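Local coordinates for N(2),N(2)-dimethylguanosine tRNA methyltransferase (Pyrococcus horikoshii, PDB 2EJT), which probably transfers two methyl groups from S-adenosylmethionine to the N2 atom of guanine 26 in a number of tRNAs, at residues 24-29 with 55-60; 75-80 with 119-124; 189-194 with 318-323. All blocks are in the same frame, centred on the assembly; numbering follows the deposited sequence.

Interaction 1. Residues 24-29 with 55-60; sequences SPVFYN and LSATGI. With SAM (S-adenosylmethionine), chain B.
The backbones of F27 and A57 approach to 5.8 Å between CA atoms, where the loop ahead of helix 33-46 passes a type II' beta turn running from S56 to G59. A57 presents its CB to the carbonyl of F27, at 3.2 Å from F27 O, and the same methyl touches the ribose O3' of S-adenosylmethionine. Beside it, V26 extends CG1 anti to its own nitrogen (chi1 -176°), so that this branch rests on the carbonyl carbon of A57 and meets T58 CG2 at 3.5 Å. The turn follows strand 50-53 and leads into helix 60-68, the position of the glycine-rich cofactor loop in class I methyltransferases; G59 has a phi of 96°, where a CB would jam against the preceding carbonyl. L55 O, at the entry to this loop, accepts from the cofactor's amino N at 2.7 Å. One water ties the rest together: it accepts from T58 OG1 at 2.6 Å and donates to F27 O and to the cofactor's carboxylate O. T58 OG1 also receives a weak bond from I60 N. Y28 offers a ring edge to I60, CE1 to CG2 4.2 Å, while its hydroxyl bonds E8. The F27 ring, in turn, lies beside the methyl group to be donated, with CD1 3.5 Å from CE of the cofactor.

Interaction 2. Residues 75-80 with 119-124; sequences WLNDIS and DDANRL. With SAM (S-adenosylmethionine), chain B.
N77 and D119 meet where two neighbouring parallel strands of a Rossmann-like class I methyltransferase sheet, 73-78 and 113-118, release the chain into the cofactor pocket. The amide of N77 is fully employed: ND2 donates to D119 O at 3.3 Å, the oxygen lying somewhat out of the amide plane and ND2 above the plane of the carbonyl, and also to A54 O, while OD1 accepts from N117. One residue on, D119 N returns a backbone bond to D78 O at 3.1 Å.

D78 closes its strand with the acidic residue characteristic of this fold, and its carboxylate takes both ribose hydroxyls of S-adenosylmethionine: OD1 accepts from O3' at 2.6 Å and OD2 from O2' at 2.9 Å. Each oxygen has a second donor. OD1 is met by A57 N, and OD2 uses its anti lone pair for S80 N, an Asx turn that fixes the rotation of the group. S80 OG in turn caps A83 N.

The adenine is read by the start of helix 121-127. D120 OD1 accepts from the cofactor's N6 at 2.6 Å in an almost straight bond (178°), and as N-cap it also takes N122 N from above the carboxylate plane. A121 N donates to the ring nitrogen N1 at 2.7 Å, completing the recognition of an adenine donor and acceptor. I79 adds an apolar contact through CG2, against C4 and C5 of the base.

Behind the polar network L124, its CG anti to the backbone N (chi1 175°), divides its methyls: CD2 packs on N77 CB at 3.5 Å, and CD1 reaches the W75 ring, 3.6 Å from CZ3.

Interaction 3. Residues 189-194 with 318-323; sequences GELCHE and IPLFYD
L191 sets one methyl on the ring of F321: CD2 lies 3.6 Å from the ring centroid and 6° off its normal, a CH-pi contact over the face. It joins the turn that leads into helix 192-209 to the chain entering strand 322-323, the first strand of a small antiparallel sheet whose order of strand, two helices and hairpin resembles that of a winged helix. The ring edge faces E194, with OE1 3.2 Å from F321 CD2 and the carboxylate inclined by 23° to the ring, while F321 CZ comes to 3.3 Å of E190 O. A chi1 of 58° puts F321 CG between its backbone N and carbonyl carbon, bringing the ring in among L191, E194 and E190 O. With an alanine here, L191 CD2 would probably lose the surface it rests on, and a gap would open between E190 O and the E194 carboxylate.

E194 also carries the one direct hydrogen bond between the segments: OE2 accepts from L320 N at 2.7 Å, from above the carboxylate plane. Its charge is shared in two salt bridges, OE2 with R198 and OE1 with K363, and K363 also donates to the carbonyls of I318 and L320, spanning carboxylate and backbone. L191 CD1 completes the apolar side against L320 CD1.

Further out, E190 and D323 pack CB to CB at 3.5 Å. Their carboxylates diverge: E190 OE1 pairs with R330, while D323 OD1 caps A326 N and OD2 bonds S358. One water also links the two, accepting from D323 N at 2.9 Å and donating to E190 OE2 at 3.3 Å.

Overall arrangement
The three contacts follow one another along the chain, each closing before the next opens. Interactions 1 and 2, with centres about 13 Å apart, are two parts of one cofactor site: both lie at the ends of neighbouring parallel strands, 50-53 and 73-78, of the large mixed sheet. They touch, S56 N lying 2.9 Å from N77 O, a probable hydrogen bond. Interaction 1 binds the methionine part of S-adenosylmethionine and also touches ribose and base, while interaction 2 makes the hydrogen bonds to ribose and adenine. Interaction 3 lies on the opposite side of the chain's centre, about 33 and 36 Å from the others between centres, joining helix 192-209 to the three-stranded sheet far from the methyl donor.

Interaction 1. Residues 24-29 with 55-60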
# COMPACT_ATOMS: atom_id res chain seq x y z
N SER A 24 4.86 -20.44 -14.65
CA SER A 24 6.13 -19.86 -15.06
C SER A 24 7.20 -20.01 -13.98
O SER A 24 6.90 -19.99 -12.78
CB SER A 24 5.93 -18.38 -15.39
OG SER A 24 7.15 -17.79 -15.83
N PRO A 25 8.47 -20.18 -14.39
CA PRO A 25 9.60 -20.33 -13.46
C PRO A 25 9.88 -19.07 -12.65
O PRO A 25 10.32 -19.14 -11.50
CB PRO A 25 10.76 -20.69 -14.40
CG PRO A 25 10.41 -19.98 -15.67
CD PRO A 25 8.93 -20.27 -15.79
N VAL A 26 9.63 -17.91 -13.25
CA VAL A 26 9.82 -16.62 -12.59
C VAL A 26 8.57 -15.78 -12.83
O VAL A 26 8.18 -15.54 -13.97
CB VAL A 26 11.07 -15.88 -13.12
CG1 VAL A 26 11.29 -14.59 -12.32
CG2 VAL A 26 12.29 -16.78 -13.03
N PHE A 27 7.97 -15.31 -11.75
CA PHE A 27 6.74 -14.53 -11.81
C PHE A 27 6.87 -13.08 -12.25
O PHE A 27 7.78 -12.36 -11.83
CB PHE A 27 6.04 -14.61 -10.45
CG PHE A 27 4.66 -14.00 -10.43
CD1 PHE A 27 4.48 -12.63 -10.30
CD2 PHE A 27 3.54 -14.82 -10.53
CE1 PHE A 27 3.19 -12.07 -10.26
CE2 PHE A 27 2.25 -14.27 -10.49
CZ PHE A 27 2.08 -12.90 -10.36
N TYR A 28 5.94 -12.66 -13.11
CA TYR A 28 5.88 -11.30 -13.61
C TYR A 28 4.43 -10.98 -13.98
O TYR A 28 3.79 -11.71 -14.74
CB TYR A 28 6.75 -11.12 -14.86
CG TYR A 28 6.59 -9.74 -15.46
CD1 TYR A 28 7.10 -8.61 -14.81
CD2 TYR A 28 5.86 -9.55 -16.63
CE1 TYR A 28 6.89 -7.33 -15.32
CE2 TYR A 28 5.63 -8.27 -17.15
CZ TYR A 28 6.15 -7.17 -16.48
OH TYR A 28 5.91 -5.90 -16.96
N ASN A 29 3.91 -9.89 -13.43
CA ASN A 29 2.54 -9.47 -13.69
C ASN A 29 2.52 -8.06 -14.26
O ASN A 29 2.75 -7.08 -13.52
CB ASN A 29 1.72 -9.51 -12.40
CG ASN A 29 0.24 -9.29 -12.65
OD1 ASN A 29 -0.17 -8.80 -13.71
ND2 ASN A 29 -0.58 -9.63 -11.66
N LEU A 55 11.39 -9.07 -2.45
CA LEU A 55 10.99 -10.23 -3.26
C LEU A 55 10.83 -9.70 -4.68
O LEU A 55 9.74 -9.31 -5.08
CB LEU A 55 9.67 -10.80 -2.74
CG LEU A 55 9.61 -11.12 -1.24
CD1 LEU A 55 9.00 -9.95 -0.51
CD2 LEU A 55 8.77 -12.36 -1.00
N SER A 56 11.92 -9.70 -5.45
CA SER A 56 11.90 -9.14 -6.80
C SER A 56 11.56 -10.00 -8.01
O SER A 56 11.31 -9.44 -9.09
CB SER A 56 13.23 -8.41 -7.06
OG SER A 56 14.33 -9.14 -6.57
N ALA A 57 11.55 -11.32 -7.86
CA ALA A 57 11.23 -12.21 -8.98
C ALA A 57 12.12 -11.94 -10.20
O ALA A 57 13.25 -12.42 -10.27
CB ALA A 57 9.75 -12.07 -9.36
N THR A 58 11.61 -11.18 -11.16
CA THR A 58 12.39 -10.88 -12.36
C THR A 58 13.38 -9.74 -12.09
O THR A 58 14.34 -9.56 -12.84
CB THR A 58 11.49 -10.44 -13.54
OG1 THR A 58 10.82 -9.22 -13.20
CG2 THR A 58 10.46 -11.52 -13.86
N GLY A 59 13.12 -8.99 -11.03
CA GLY A 59 13.97 -7.87 -10.66
C GLY A 59 13.45 -6.55 -11.19
O GLY A 59 14.06 -5.50 -10.95
N ILE A 60 12.32 -6.57 -11.89
CA ILE A 60 11.74 -5.37 -12.48
C ILE A 60 11.57 -4.18 -11.53
O ILE A 60 11.85 -3.04 -11.91
CB ILE A 60 10.37 -5.66 -13.15
CG1 ILE A 60 9.81 -4.40 -13.80
CG2 ILE A 60 9.37 -6.18 -12.11
CD1 ILE A 60 10.70 -3.81 -14.86
N SAM B . 8.31 -7.69 -6.65
CA SAM B . 7.61 -7.96 -7.77
C SAM B . 7.28 -7.25 -8.97
O SAM B . 7.36 -8.08 -9.98
OXT SAM B . 6.96 -6.04 -8.94
CB SAM B . 7.15 -9.41 -7.43
CG SAM B . 7.05 -10.65 -6.58
SD SAM B . 6.36 -12.23 -6.62
CE SAM B . 4.60 -12.06 -6.85
C5' SAM B . 6.86 -12.84 -5.11
C4' SAM B . 7.94 -13.98 -5.26
O4' SAM B . 8.44 -14.03 -3.92
C3' SAM B . 8.83 -14.88 -6.11
O3' SAM B . 9.79 -14.50 -7.15
C2' SAM B . 9.51 -15.80 -5.09
O2' SAM B . 10.21 -16.89 -5.29
C1' SAM B . 9.21 -15.21 -3.72
N9 SAM B . 9.55 -15.60 -2.22
C8 SAM B . 8.80 -16.42 -1.48
N7 SAM B . 9.32 -16.54 -0.29
C5 SAM B . 10.41 -15.81 -0.23
C6 SAM B . 11.36 -15.56 0.78
N6 SAM B . 11.23 -16.13 1.98
N1 SAM B . 12.42 -14.72 0.52
C2 SAM B . 12.58 -14.12 -0.70
N3 SAM B . 11.67 -14.35 -1.69
C4 SAM B . 10.58 -15.19 -1.48
O HOH W 1 8.77 -9.77 -11.68

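Interaction 2. Residues 75-80 with 119-124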
# COMPACT_ATOMS: atom_id res chain seq x y z
N TRP A 75 19.06 -2.94 -3.71
CA TRP A 75 19.17 -4.36 -3.42
C TRP A 75 18.01 -5.16 -4.02
O TRP A 75 16.84 -4.80 -3.85
CB TRP A 75 19.21 -4.59 -1.91
CG TRP A 75 20.47 -4.12 -1.24
CD1 TRP A 75 20.96 -2.85 -1.19
CD2 TRP A 75 21.39 -4.93 -0.49
NE1 TRP A 75 22.12 -2.81 -0.46
CE2 TRP A 75 22.41 -4.08 -0.02
CE3 TRP A 75 21.44 -6.30 -0.17
CZ2 TRP A 75 23.48 -4.54 0.75
CZ3 TRP A 75 22.51 -6.76 0.60
CH2 TRP A 75 23.52 -5.88 1.06
N LEU A 76 18.32 -6.23 -4.73
CA LEU A 76 17.30 -7.09 -5.30
C LEU A 76 17.48 -8.43 -4.64
O LEU A 76 18.60 -8.92 -4.52
CB LEU A 76 17.47 -7.23 -6.82
CG LEU A 76 17.13 -5.99 -7.64
CD1 LEU A 76 18.18 -4.91 -7.41
CD2 LEU A 76 17.08 -6.36 -9.11
N ASN A 77 16.38 -9.03 -4.20
CA ASN A 77 16.44 -10.31 -3.51
C ASN A 77 15.29 -11.27 -3.82
O ASN A 77 14.13 -10.87 -3.97
CB ASN A 77 16.49 -10.08 -2.00
CG ASN A 77 16.46 -11.38 -1.21
OD1 ASN A 77 17.47 -12.07 -1.08
ND2 ASN A 77 15.28 -11.73 -0.71
N ASP A 78 15.62 -12.56 -3.89
CA ASP A 78 14.63 -13.60 -4.12
C ASP A 78 15.20 -14.93 -3.67
O ASP A 78 16.38 -15.21 -3.85
CB ASP A 78 14.22 -13.69 -5.59
CG ASP A 78 12.85 -14.32 -5.76
OD1 ASP A 78 11.88 -13.58 -5.98
OD2 ASP A 78 12.74 -15.56 -5.65
N ILE A 79 14.34 -15.77 -3.10
CA ILE A 79 14.76 -17.07 -2.61
C ILE A 79 14.90 -18.09 -3.74
O ILE A 79 15.61 -19.08 -3.61
CB ILE A 79 13.76 -17.58 -1.56
CG1 ILE A 79 14.40 -18.67 -0.70
CG2 ILE A 79 12.50 -18.11 -2.25
CD1 ILE A 79 13.52 -19.14 0.44
N SER A 80 14.24 -17.83 -4.86
CA SER A 80 14.28 -18.73 -6.00
C SER A 80 15.56 -18.63 -6.82
O SER A 80 15.98 -17.54 -7.21
CB SER A 80 13.10 -18.46 -6.93
OG SER A 80 13.25 -19.17 -8.15
N ASP A 119 18.38 -15.38 -1.54
CA ASP A 119 18.20 -15.75 -0.15
C ASP A 119 16.78 -15.50 0.36
O ASP A 119 15.94 -14.93 -0.34
CB ASP A 119 19.18 -14.95 0.72
CG ASP A 119 19.41 -15.56 2.09
OD1 ASP A 119 20.08 -14.91 2.91
OD2 ASP A 119 18.94 -16.70 2.34
N ASP A 120 16.54 -15.94 1.59
CA ASP A 120 15.25 -15.73 2.24
C ASP A 120 15.26 -14.25 2.59
O ASP A 120 16.23 -13.74 3.15
CB ASP A 120 15.18 -16.55 3.54
CG ASP A 120 13.81 -16.48 4.20
OD1 ASP A 120 13.01 -15.59 3.85
OD2 ASP A 120 13.54 -17.31 5.09
N ALA A 121 14.18 -13.55 2.25
CA ALA A 121 14.08 -12.12 2.53
C ALA A 121 14.29 -11.87 4.03
O ALA A 121 14.92 -10.89 4.41
CB ALA A 121 12.71 -11.59 2.10
N ASN A 122 13.75 -12.75 4.87
CA ASN A 122 13.90 -12.60 6.32
C ASN A 122 15.36 -12.72 6.76
O ASN A 122 15.77 -12.06 7.71
CB ASN A 122 13.05 -13.62 7.09
CG ASN A 122 11.62 -13.16 7.28
OD1 ASN A 122 11.38 -12.02 7.68
ND2 ASN A 122 10.66 -14.04 7.01
N ARG A 123 16.13 -13.55 6.08
CA ARG A 123 17.53 -13.73 6.44
C ARG A 123 18.33 -12.49 6.02
O ARG A 123 19.14 -11.99 6.80
CB ARG A 123 18.11 -14.98 5.78
CG ARG A 123 19.47 -15.38 6.35
CD ARG A 123 20.20 -16.32 5.42
NE ARG A 123 21.57 -16.58 5.85
CZ ARG A 123 22.51 -17.11 5.06
NH1 ARG A 123 22.22 -17.42 3.81
NH2 ARG A 123 23.73 -17.32 5.53
N LEU A 124 18.09 -12.01 4.81
CA LEU A 124 18.79 -10.82 4.31
C LEU A 124 18.49 -9.59 5.18
O LEU A 124 19.40 -8.87 5.59
CB LEU A 124 18.38 -10.53 2.86
CG LEU A 124 18.93 -9.24 2.21
CD1 LEU A 124 20.45 -9.19 2.35
CD2 LEU A 124 18.54 -9.19 0.74
N SAM B . 8.31 -7.69 -6.65
CA SAM B . 7.61 -7.96 -7.77
C SAM B . 7.28 -7.25 -8.97
O SAM B . 7.36 -8.08 -9.98
OXT SAM B . 6.96 -6.04 -8.94
CB SAM B . 7.15 -9.41 -7.43
CG SAM B . 7.05 -10.65 -6.58
SD SAM B . 6.36 -12.23 -6.62
CE SAM B . 4.60 -12.06 -6.85
C5' SAM B . 6.86 -12.84 -5.11
C4' SAM B . 7.94 -13.98 -5.26
O4' SAM B . 8.44 -14.03 -3.92
C3' SAM B . 8.83 -14.88 -6.11
O3' SAM B . 9.79 -14.50 -7.15
C2' SAM B . 9.51 -15.80 -5.09
O2' SAM B . 10.21 -16.89 -5.29
C1' SAM B . 9.21 -15.21 -3.72
N9 SAM B . 9.55 -15.60 -2.22
C8 SAM B . 8.80 -16.42 -1.48
N7 SAM B . 9.32 -16.54 -0.29
C5 SAM B . 10.41 -15.81 -0.23
C6 SAM B . 11.36 -15.56 0.78
N6 SAM B . 11.23 -16.13 1.98
N1 SAM B . 12.42 -14.72 0.52
C2 SAM B . 12.58 -14.12 -0.70
N3 SAM B . 11.67 -14.35 -1.69
C4 SAM B . 10.58 -15.19 -1.48

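Interaction 3. Residues 189-194 with 318-323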
# COMPACT_ATOMS: atom_id res chain seq x y z
N GLY A 189 -18.71 -6.29 3.13
CA GLY A 189 -19.59 -5.27 2.59
C GLY A 189 -18.94 -4.15 1.80
O GLY A 189 -17.77 -4.23 1.42
N GLU A 190 -19.72 -3.10 1.58
CA GLU A 190 -19.29 -1.94 0.81
C GLU A 190 -18.06 -1.22 1.36
O GLU A 190 -17.35 -0.56 0.61
CB GLU A 190 -20.45 -0.93 0.69
CG GLU A 190 -21.00 -0.42 2.02
CD GLU A 190 -22.15 -1.25 2.55
OE1 GLU A 190 -22.10 -2.49 2.47
OE2 GLU A 190 -23.11 -0.65 3.08
N LEU A 191 -17.80 -1.34 2.66
CA LEU A 191 -16.65 -0.67 3.27
C LEU A 191 -15.39 -1.52 3.37
O LEU A 191 -14.35 -1.02 3.80
CB LEU A 191 -17.02 -0.19 4.68
CG LEU A 191 -18.20 0.78 4.82
CD1 LEU A 191 -18.48 1.02 6.29
CD2 LEU A 191 -17.90 2.08 4.09
N CYS A 192 -15.46 -2.77 2.95
CA CYS A 192 -14.32 -3.67 3.08
C CYS A 192 -13.00 -3.27 2.44
O CYS A 192 -11.94 -3.60 2.98
CB CYS A 192 -14.70 -5.09 2.64
SG CYS A 192 -14.51 -5.57 0.89
N HIS A 193 -13.04 -2.57 1.32
CA HIS A 193 -11.80 -2.15 0.68
C HIS A 193 -11.05 -1.16 1.58
O HIS A 193 -9.81 -1.20 1.64
CB HIS A 193 -12.08 -1.50 -0.68
CG HIS A 193 -12.60 -2.45 -1.71
ND1 HIS A 193 -13.14 -2.03 -2.91
CD2 HIS A 193 -12.66 -3.81 -1.72
CE1 HIS A 193 -13.51 -3.09 -3.61
NE2 HIS A 193 -13.23 -4.18 -2.92
N GLU A 194 -11.77 -0.29 2.27
CA GLU A 194 -11.11 0.66 3.14
C GLU A 194 -10.74 0.01 4.47
O GLU A 194 -9.64 0.21 4.97
CB GLU A 194 -11.97 1.91 3.40
CG GLU A 194 -11.20 2.96 4.21
CD GLU A 194 -11.92 4.30 4.34
OE1 GLU A 194 -12.80 4.59 3.50
OE2 GLU A 194 -11.59 5.06 5.27
N ILE A 318 -10.81 10.94 5.53
CA ILE A 318 -11.63 10.78 6.72
C ILE A 318 -11.98 9.29 6.82
O ILE A 318 -12.07 8.60 5.80
CB ILE A 318 -12.92 11.63 6.58
CG1 ILE A 318 -13.67 11.69 7.91
CG2 ILE A 318 -13.81 11.04 5.49
CD1 ILE A 318 -14.89 12.59 7.86
N PRO A 319 -12.19 8.79 8.05
CA PRO A 319 -12.53 7.37 8.19
C PRO A 319 -13.85 6.93 7.57
O PRO A 319 -14.91 7.47 7.89
CB PRO A 319 -12.50 7.15 9.70
CG PRO A 319 -11.52 8.18 10.19
CD PRO A 319 -11.92 9.39 9.36
N LEU A 320 -13.77 5.95 6.68
CA LEU A 320 -14.93 5.38 6.03
C LEU A 320 -15.72 6.29 5.10
O LEU A 320 -15.32 7.42 4.83
CB LEU A 320 -15.85 4.76 7.09
CG LEU A 320 -15.09 3.84 8.06
CD1 LEU A 320 -16.05 3.12 9.00
CD2 LEU A 320 -14.27 2.83 7.26
N PHE A 321 -16.85 5.78 4.62
CA PHE A 321 -17.69 6.52 3.69
C PHE A 321 -19.08 5.90 3.62
O PHE A 321 -19.35 4.89 4.25
CB PHE A 321 -17.03 6.50 2.30
CG PHE A 321 -16.80 5.12 1.75
CD1 PHE A 321 -17.79 4.47 1.01
CD2 PHE A 321 -15.60 4.46 1.99
CE1 PHE A 321 -17.57 3.19 0.50
CE2 PHE A 321 -15.37 3.18 1.48
CZ PHE A 321 -16.36 2.54 0.73
N TYR A 322 -19.95 6.53 2.84
CA TYR A 322 -21.30 6.03 2.67
C TYR A 322 -21.44 5.59 1.23
O TYR A 322 -21.20 6.36 0.30
CB TYR A 322 -22.33 7.12 3.00
CG TYR A 322 -22.25 7.60 4.44
CD1 TYR A 322 -22.48 6.73 5.50
CD2 TYR A 322 -21.89 8.92 4.73
CE1 TYR A 322 -22.35 7.15 6.82
CE2 TYR A 322 -21.76 9.35 6.05
CZ TYR A 322 -21.99 8.47 7.09
OH TYR A 322 -21.84 8.90 8.39
N ASP A 323 -21.79 4.32 1.05
CA ASP A 323 -21.96 3.77 -0.28
C ASP A 323 -23.43 3.94 -0.67
O ASP A 323 -24.32 3.34 -0.07
CB ASP A 323 -21.56 2.29 -0.30
CG ASP A 323 -21.57 1.70 -1.68
OD1 ASP A 323 -22.67 1.53 -2.24
OD2 ASP A 323 -20.48 1.43 -2.23
O HOH W 2 -22.15 2.45 3.29